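Local coordinates for protein probable thiol peroxidase (Mycobacterium tuberculosis, PDB 1Y25) that probably reduces hydrogen peroxide and organic hydroperoxides to water and alcohols at the expense of thioredoxin, as an atypical 2-Cys peroxiredoxin of the Tpx subfamily, at residues V47-F52 with A131-G136; T62-F67 with E96-V101. The protein carries 1 engineered substitution. One frame throughout, in Å; residues are numbered along the deposited sequence.

Interaction 1: V47-F52 with A131-G136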
ATOM      1  N   VAL A  47       2.864  -7.283 -12.990  1.00 28.24           N
ATOM      2  CA  VAL A  47       4.139  -7.972 -12.723  1.00 27.14           C
ATOM      3  C   VAL A  47       4.033  -8.730 -11.394  1.00 25.84           C
ATOM      4  O   VAL A  47       3.447  -8.245 -10.456  1.00 22.95           O
ATOM      5  CB  VAL A  47       5.353  -6.991 -12.748  1.00 27.67           C
ATOM      6  CG1 VAL A  47       5.162  -5.766 -11.734  1.00 30.00           C
ATOM      7  CG2 VAL A  47       6.648  -7.759 -12.526  1.00 27.22           C
ATOM      8  N   LEU A  48       4.593  -9.932 -11.363  1.00 24.67           N
ATOM      9  CA  LEU A  48       4.625 -10.745 -10.183  1.00 24.37           C
ATOM     10  C   LEU A  48       6.040 -10.766  -9.633  1.00 23.79           C
ATOM     11  O   LEU A  48       7.017 -11.117 -10.353  1.00 24.00           O
ATOM     12  CB  LEU A  48       4.125 -12.143 -10.487  1.00 24.31           C
ATOM     13  CG  LEU A  48       4.143 -13.197  -9.364  1.00 22.53           C
ATOM     14  CD1 LEU A  48       3.109 -14.278  -9.723  1.00 24.38           C
ATOM     15  CD2 LEU A  48       5.486 -13.810  -9.144  1.00 22.96           C
ATOM     16  N   LEU A  49       6.129 -10.353  -8.364  1.00 22.88           N
ATOM     17  CA  LEU A  49       7.361 -10.344  -7.568  1.00 23.84           C
ATOM     18  C   LEU A  49       7.345 -11.600  -6.753  1.00 22.43           C
ATOM     19  O   LEU A  49       6.471 -11.776  -5.867  1.00 18.21           O
ATOM     20  CB  LEU A  49       7.398  -9.131  -6.579  1.00 24.20           C
ATOM     21  CG  LEU A  49       7.097  -7.721  -7.125  1.00 27.08           C
ATOM     22  CD1 LEU A  49       7.240  -6.713  -5.994  1.00 26.24           C
ATOM     23  CD2 LEU A  49       7.892  -7.392  -8.399  1.00 28.10           C
ATOM     24  N   ASN A  50       8.269 -12.468  -7.140  1.00 23.04           N
ATOM     25  CA  ASN A  50       8.654 -13.666  -6.413  1.00 24.24           C
ATOM     26  C   ASN A  50       9.849 -13.343  -5.516  1.00 23.53           C
ATOM     27  O   ASN A  50      10.962 -13.352  -5.941  1.00 24.58           O
ATOM     28  CB  ASN A  50       8.993 -14.816  -7.417  1.00 22.43           C
ATOM     29  CG  ASN A  50       9.274 -16.145  -6.724  1.00 24.00           C
ATOM     30  OD1 ASN A  50       8.660 -16.448  -5.713  1.00 23.88           O
ATOM     31  ND2 ASN A  50      10.209 -16.950  -7.270  1.00 21.49           N
ATOM     32  N   ILE A  51       9.568 -13.118  -4.238  1.00 25.23           N
ATOM     33  CA  ILE A  51      10.529 -12.591  -3.268  1.00 23.20           C
ATOM     34  C   ILE A  51      10.959 -13.739  -2.356  1.00 23.47           C
ATOM     35  O   ILE A  51      10.094 -14.508  -1.824  1.00 23.04           O
ATOM     36  CB  ILE A  51       9.892 -11.446  -2.423  1.00 23.63           C
ATOM     37  CG1 ILE A  51       9.219 -10.364  -3.287  1.00 22.55           C
ATOM     38  CG2 ILE A  51      10.896 -10.860  -1.399  1.00 23.71           C
ATOM     39  CD1 ILE A  51       8.109  -9.585  -2.548  1.00 22.23           C
ATOM     40  N   PHE A  52      12.271 -13.921  -2.182  1.00 22.43           N
ATOM     41  CA  PHE A  52      12.749 -15.057  -1.354  1.00 21.93           C
ATOM     42  C   PHE A  52      14.114 -14.787  -0.790  1.00 21.42           C
ATOM     43  O   PHE A  52      14.817 -13.876  -1.256  1.00 21.13           O
ATOM     44  CB  PHE A  52      12.785 -16.338  -2.165  1.00 21.93           C
ATOM     45  CG  PHE A  52      13.424 -16.154  -3.524  1.00 23.28           C
ATOM     46  CD1 PHE A  52      12.655 -15.922  -4.655  1.00 21.27           C
ATOM     47  CD2 PHE A  52      14.836 -16.220  -3.664  1.00 24.04           C
ATOM     48  CE1 PHE A  52      13.262 -15.727  -5.912  1.00 20.30           C
ATOM     49  CE2 PHE A  52      15.465 -15.993  -4.941  1.00 25.09           C
ATOM     50  CZ  PHE A  52      14.669 -15.745  -6.049  1.00 23.15           C
ATOM     51  N   ALA A 131       7.823 -14.221  -0.006  1.00 24.04           N
ATOM     52  CA  ALA A 131       6.583 -13.510  -0.242  1.00 23.51           C
ATOM     53  C   ALA A 131       6.312 -13.388  -1.764  1.00 22.48           C
ATOM     54  O   ALA A 131       7.218 -13.496  -2.564  1.00 21.61           O
ATOM     55  CB  ALA A 131       6.661 -12.088   0.423  1.00 24.39           C
ATOM     56  N   ILE A 132       5.039 -13.113  -2.107  1.00 23.91           N
ATOM     57  CA  ILE A 132       4.592 -12.819  -3.435  1.00 23.42           C
ATOM     58  C   ILE A 132       3.864 -11.489  -3.324  1.00 23.85           C
ATOM     59  O   ILE A 132       3.052 -11.281  -2.375  1.00 22.94           O
ATOM     60  CB  ILE A 132       3.599 -13.917  -4.046  1.00 23.05           C
ATOM     61  CG1 ILE A 132       4.184 -15.313  -4.052  1.00 24.79           C
ATOM     62  CG2 ILE A 132       3.168 -13.569  -5.440  1.00 24.41           C
ATOM     63  CD1 ILE A 132       5.489 -15.489  -4.786  1.00 23.11           C
ATOM     64  N   VAL A 133       4.157 -10.623  -4.288  1.00 23.29           N
ATOM     65  CA  VAL A 133       3.384  -9.421  -4.572  1.00 25.13           C
ATOM     66  C   VAL A 133       3.084  -9.375  -6.062  1.00 24.93           C
ATOM     67  O   VAL A 133       3.999  -9.360  -6.867  1.00 25.59           O
ATOM     68  CB  VAL A 133       4.107  -8.036  -4.130  1.00 25.59           C
ATOM     69  CG1 VAL A 133       3.203  -6.889  -4.428  1.00 24.30           C
ATOM     70  CG2 VAL A 133       4.468  -7.987  -2.609  1.00 23.85           C
ATOM     71  N   VAL A 134       1.793  -9.307  -6.414  1.00 25.42           N
ATOM     72  CA  VAL A 134       1.352  -8.968  -7.809  1.00 24.84           C
ATOM     73  C   VAL A 134       0.917  -7.517  -7.910  1.00 25.94           C
ATOM     74  O   VAL A 134       0.097  -7.070  -7.102  1.00 27.36           O
ATOM     75  CB  VAL A 134       0.272  -9.901  -8.338  1.00 23.61           C
ATOM     76  CG1 VAL A 134      -0.252  -9.474  -9.729  1.00 24.86           C
ATOM     77  CG2 VAL A 134       0.779 -11.346  -8.344  1.00 21.91           C
ATOM     78  N   ILE A 135       1.620  -6.753  -8.772  1.00 24.50           N
ATOM     79  CA  ILE A 135       1.296  -5.363  -9.092  1.00 24.28           C
ATOM     80  C   ILE A 135       0.504  -5.365 -10.416  1.00 23.63           C
ATOM     81  O   ILE A 135       0.969  -5.907 -11.380  1.00 22.74           O
ATOM     82  CB  ILE A 135       2.597  -4.503  -9.240  1.00 24.95           C
ATOM     83  CG1 ILE A 135       3.504  -4.709  -7.999  1.00 22.00           C
ATOM     84  CG2 ILE A 135       2.245  -3.014  -9.601  1.00 23.24           C
ATOM     85  CD1 ILE A 135       4.898  -4.178  -8.169  1.00 23.73           C
ATOM     86  N   GLY A 136      -0.701  -4.828 -10.408  1.00 22.67           N
ATOM     87  CA  GLY A 136      -1.479  -4.683 -11.627  1.00 24.66           C
ATOM     88  C   GLY A 136      -0.903  -3.662 -12.612  1.00 24.71           C
ATOM     89  O   GLY A 136       0.016  -2.958 -12.311  1.00 23.85           O
TER
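Val47 pairs with Ile135 at one end and Ile51 with Ala131 at the other, joining two antiparallel strands inside the mixed sheet of the thioredoxin fold. Six backbone hydrogen bonds hold residues 47-51 to 131-135, including Leu49 N to Val133 O at 2.8 Å. Val47, Leu49, Ile51, Ala131, Val133 and Ile135 share one face as a continuous apolar layer. With CG anti to its carbonyl carbon and the chain extended to CD1 (chi2 -178°), Leu49 lays CD1 alongside Val133 CB at 3.9 Å and near Ile135 CD1. Val47 and Ile135 lie side by side, Val47 CG1 3.8 Å from Ile135 CB. The CD1 methyl of Ile51 slants over to Val133 CG2 at 4.0 Å and meets Ala131 CB. Leu48, Asn50, Ile132 and Val134 occupy the other face, with Leu48 and Asn50 against helix 58-74. Leu48 CG meets two methyls on the same side, Val134 CG2 at 4.0 Å and Ile132 CG2 at 4.1 Å. Asn50 ND2 bonds Ser63 OG; the Asn50 side chain is about 7 Å from that of Ser60, engineered here from what is probably the peroxidatic cysteine. Asn50 OD1 rests 3.4 Å from Ile132 CD1, a methyl brought there by the bent isoleucine chain.

Interaction 2: T62-F67 with E96-V101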
ATOM      1  N   THR A  62      13.333 -23.898  -6.123  1.00 21.71           N
ATOM      2  CA  THR A  62      12.158 -24.528  -6.613  1.00 22.16           C
ATOM      3  C   THR A  62      11.071 -23.588  -7.068  1.00 21.43           C
ATOM      4  O   THR A  62      10.513 -23.825  -8.095  1.00 20.87           O
ATOM      5  CB  THR A  62      11.636 -25.554  -5.671  1.00 23.51           C
ATOM      6  OG1 THR A  62      12.620 -26.578  -5.589  1.00 24.05           O
ATOM      7  CG2 THR A  62      10.307 -26.154  -6.185  1.00 23.12           C
ATOM      8  N   SER A  63      10.864 -22.492  -6.355  1.00 22.51           N
ATOM      9  CA  SER A  63       9.914 -21.481  -6.738  1.00 22.27           C
ATOM     10  C   SER A  63      10.285 -20.809  -8.068  1.00 22.37           C
ATOM     11  O   SER A  63       9.435 -20.567  -8.875  1.00 23.53           O
ATOM     12  CB  SER A  63       9.681 -20.447  -5.615  1.00 21.30           C
ATOM     13  OG  SER A  63      10.764 -19.578  -5.449  1.00 21.13           O
ATOM     14  N   VAL A  64      11.558 -20.548  -8.279  1.00 23.12           N
ATOM     15  CA  VAL A  64      12.058 -19.972  -9.519  1.00 23.13           C
ATOM     16  C   VAL A  64      11.816 -20.883 -10.700  1.00 23.88           C
ATOM     17  O   VAL A  64      11.290 -20.443 -11.705  1.00 23.16           O
ATOM     18  CB  VAL A  64      13.536 -19.624  -9.422  1.00 23.01           C
ATOM     19  CG1 VAL A  64      14.077 -19.211 -10.782  1.00 26.00           C
ATOM     20  CG2 VAL A  64      13.818 -18.502  -8.283  1.00 22.85           C
ATOM     21  N   ARG A  65      12.179 -22.173 -10.556  1.00 23.72           N
ATOM     22  CA  ARG A  65      11.925 -23.152 -11.591  1.00 22.81           C
ATOM     23  C   ARG A  65      10.408 -23.257 -11.892  1.00 22.42           C
ATOM     24  O   ARG A  65      10.008 -23.400 -13.052  1.00 21.21           O
ATOM     25  CB  ARG A  65      12.469 -24.509 -11.191  1.00 22.66           C
ATOM     26  CG  ARG A  65      13.935 -24.488 -10.884  1.00 20.86           C
ATOM     27  CD  ARG A  65      14.395 -25.862 -10.659  1.00 24.12           C
ATOM     28  NE  ARG A  65      15.724 -25.834 -10.129  1.00 25.89           N
ATOM     29  CZ  ARG A  65      16.092 -26.127  -8.882  1.00 22.30           C
ATOM     30  NH1 ARG A  65      15.232 -26.561  -7.968  1.00 20.30           N
ATOM     31  NH2 ARG A  65      17.379 -26.039  -8.592  1.00 17.49           N
ATOM     32  N   THR A  66       9.573 -23.237 -10.865  1.00 22.13           N
ATOM     33  CA  THR A  66       8.124 -23.428 -11.059  1.00 22.63           C
ATOM     34  C   THR A  66       7.497 -22.205 -11.736  1.00 22.91           C
ATOM     35  O   THR A  66       6.658 -22.344 -12.621  1.00 23.93           O
ATOM     36  CB  THR A  66       7.443 -23.704  -9.711  1.00 23.50           C
ATOM     37  OG1 THR A  66       8.019 -24.887  -9.106  1.00 24.62           O
ATOM     38  CG2 THR A  66       5.926 -23.844  -9.861  1.00 21.38           C
ATOM     39  N   PHE A  67       7.842 -20.999 -11.289  1.00 23.40           N
ATOM     40  CA  PHE A  67       7.384 -19.777 -12.011  1.00 23.94           C
ATOM     41  C   PHE A  67       7.894 -19.668 -13.460  1.00 25.23           C
ATOM     42  O   PHE A  67       7.157 -19.282 -14.351  1.00 24.21           O
ATOM     43  CB  PHE A  67       7.697 -18.533 -11.217  1.00 24.47           C
ATOM     44  CG  PHE A  67       6.708 -18.262 -10.077  1.00 24.32           C
ATOM     45  CD1 PHE A  67       5.340 -18.052 -10.331  1.00 25.94           C
ATOM     46  CD2 PHE A  67       7.154 -18.158  -8.773  1.00 29.65           C
ATOM     47  CE1 PHE A  67       4.435 -17.771  -9.273  1.00 24.38           C
ATOM     48  CE2 PHE A  67       6.281 -17.872  -7.710  1.00 21.49           C
ATOM     49  CZ  PHE A  67       4.945 -17.681  -7.960  1.00 25.90           C
ATOM     50  N   GLU A  96      20.518 -23.360 -14.919  1.00 22.75           N
ATOM     51  CA  GLU A  96      19.186 -24.059 -14.990  1.00 24.18           C
ATOM     52  C   GLU A  96      18.375 -23.870 -16.306  1.00 24.79           C
ATOM     53  O   GLU A  96      17.445 -24.630 -16.618  1.00 25.27           O
ATOM     54  CB  GLU A  96      18.356 -23.705 -13.730  1.00 25.19           C
ATOM     55  CG  GLU A  96      19.136 -23.824 -12.409  1.00 26.22           C
ATOM     56  CD  GLU A  96      18.931 -25.185 -11.711  1.00 31.19           C
ATOM     57  OE1 GLU A  96      17.806 -25.690 -11.820  1.00 27.12           O
ATOM     58  OE2 GLU A  96      19.891 -25.716 -11.045  1.00 32.14           O
ATOM     59  N   GLY A  97      18.767 -22.899 -17.121  1.00 26.12           N
ATOM     60  CA  GLY A  97      18.104 -22.607 -18.357  1.00 27.60           C
ATOM     61  C   GLY A  97      16.740 -21.961 -18.105  1.00 29.28           C
ATOM     62  O   GLY A  97      15.877 -22.084 -18.943  1.00 28.38           O
ATOM     63  N   THR A  98      16.603 -21.257 -16.983  1.00 30.57           N
ATOM     64  CA  THR A  98      15.404 -20.534 -16.609  1.00 33.57           C
ATOM     65  C   THR A  98      15.508 -19.145 -17.165  1.00 35.09           C
ATOM     66  O   THR A  98      15.868 -18.214 -16.436  1.00 32.24           O
ATOM     67  CB  THR A  98      15.154 -20.431 -15.038  1.00 32.63           C
ATOM     68  OG1 THR A  98      16.325 -20.002 -14.386  1.00 36.52           O
ATOM     69  CG2 THR A  98      14.807 -21.832 -14.389  1.00 34.28           C
ATOM     70  N   GLU A  99      15.148 -19.060 -18.455  1.00 36.18           N
ATOM     71  CA  GLU A  99      15.211 -17.821 -19.267  1.00 39.03           C
ATOM     72  C   GLU A  99      13.972 -16.865 -19.269  1.00 39.57           C
ATOM     73  O   GLU A  99      14.054 -15.739 -19.857  1.00 40.51           O
ATOM     74  CB  GLU A  99      15.394 -18.205 -20.738  1.00 40.29           C
ATOM     75  CG  GLU A  99      16.856 -18.409 -21.219  1.00 43.69           C
ATOM     76  CD  GLU A  99      16.889 -18.491 -22.748  1.00 44.52           C
ATOM     77  OE1 GLU A  99      15.770 -18.372 -23.339  1.00 50.71           O
ATOM     78  OE2 GLU A  99      17.990 -18.696 -23.347  1.00 50.94           O
ATOM     79  N   ASN A 100      12.840 -17.335 -18.712  1.00 38.34           N
ATOM     80  CA  ASN A 100      11.598 -16.584 -18.643  1.00 37.02           C
ATOM     81  C   ASN A 100      11.392 -15.708 -17.412  1.00 36.06           C
ATOM     82  O   ASN A 100      10.568 -14.831 -17.433  1.00 38.07           O
ATOM     83  CB  ASN A 100      10.444 -17.538 -18.800  1.00 38.23           C
ATOM     84  CG  ASN A 100      10.539 -18.288 -20.136  1.00 41.04           C
ATOM     85  OD1 ASN A 100       9.629 -18.216 -20.915  1.00 44.78           O
ATOM     86  ND2 ASN A 100      11.695 -18.915 -20.423  1.00 40.05           N
ATOM     87  N   VAL A 101      12.128 -15.954 -16.352  1.00 32.66           N
ATOM     88  CA  VAL A 101      12.104 -15.092 -15.186  1.00 31.49           C
ATOM     89  C   VAL A 101      13.176 -14.045 -15.374  1.00 30.48           C
ATOM     90  O   VAL A 101      14.098 -14.217 -16.175  1.00 32.00           O
ATOM     91  CB  VAL A 101      12.286 -15.884 -13.872  1.00 30.56           C
ATOM     92  CG1 VAL A 101      11.004 -16.743 -13.591  1.00 28.74           C
ATOM     93  CG2 VAL A 101      13.614 -16.744 -13.914  1.00 29.11           C
TER
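Helix 58-74 presents residues 64, 65 and 67 to the irregular segment 96-101, with Arg65 CA 6.6 Å from Thr98 CA and Phe67 CA 7.4 Å from Val101 CA. This segment links helix 86-96 to strand 101-105 of the thioredoxin fold: Gly97 leaves the helix with positive phi, and Thr98 centres an inverse gamma turn that follows. At the outer end, Arg65 and Glu96 form a salt bridge. The arginine runs extended from CG to NE, whereas Glu96 is bent at chi2 (-95°), and the two chains meet at a slant. Arg65 NE donates to Glu96 OE1 at 2.7 Å with an N-H...O angle of 160°; Arg65 NH2 adds a weak bond to the same oxygen. OE1 lies near the guanidinium plane but is approached from above the carboxylate plane, the two planes being 43° apart. One oxygen thus accepts both bonds, instead of the carboxylate pairing flat with the arginine edge. Beneath this bridge the contact turns apolar: Thr98 directs CG2 at the helix backbone, 4.2 Å from Arg65 CA. Deeper still, Val101 and Val64 cross at about a right angle, both also touching Cys80 of the central sheet. Asp68, one residue beyond the helical segment, accepts a hydrogen bond from Asn100 N through OD1. Val101 divides its branches along the helix, CG2 to Val64 CG1 at 4.0 Å and CG1 to Phe67 CB at 4.4 Å.

In the fold
From the N terminus, the chain passes two small hairpins before strand 47-51 enters the central sheet and leads into helix 58-74. Strand 78-82 and helix 86-96 follow, and interaction 2 then closes the shorter loop by bringing residues 96-101 against 62-67. That loop lies wholly within the longer one, which interaction 1 closes when 131-136 returns beside 47-52. Interaction 1 thus joins strands within the sheet, while interaction 2 ties a covering helix to the connection entering strand 101-105. Their centres are 14 Å apart, yet they touch: Phe67 meets both Leu48 and Asn50, and Phe52 packs on Val64.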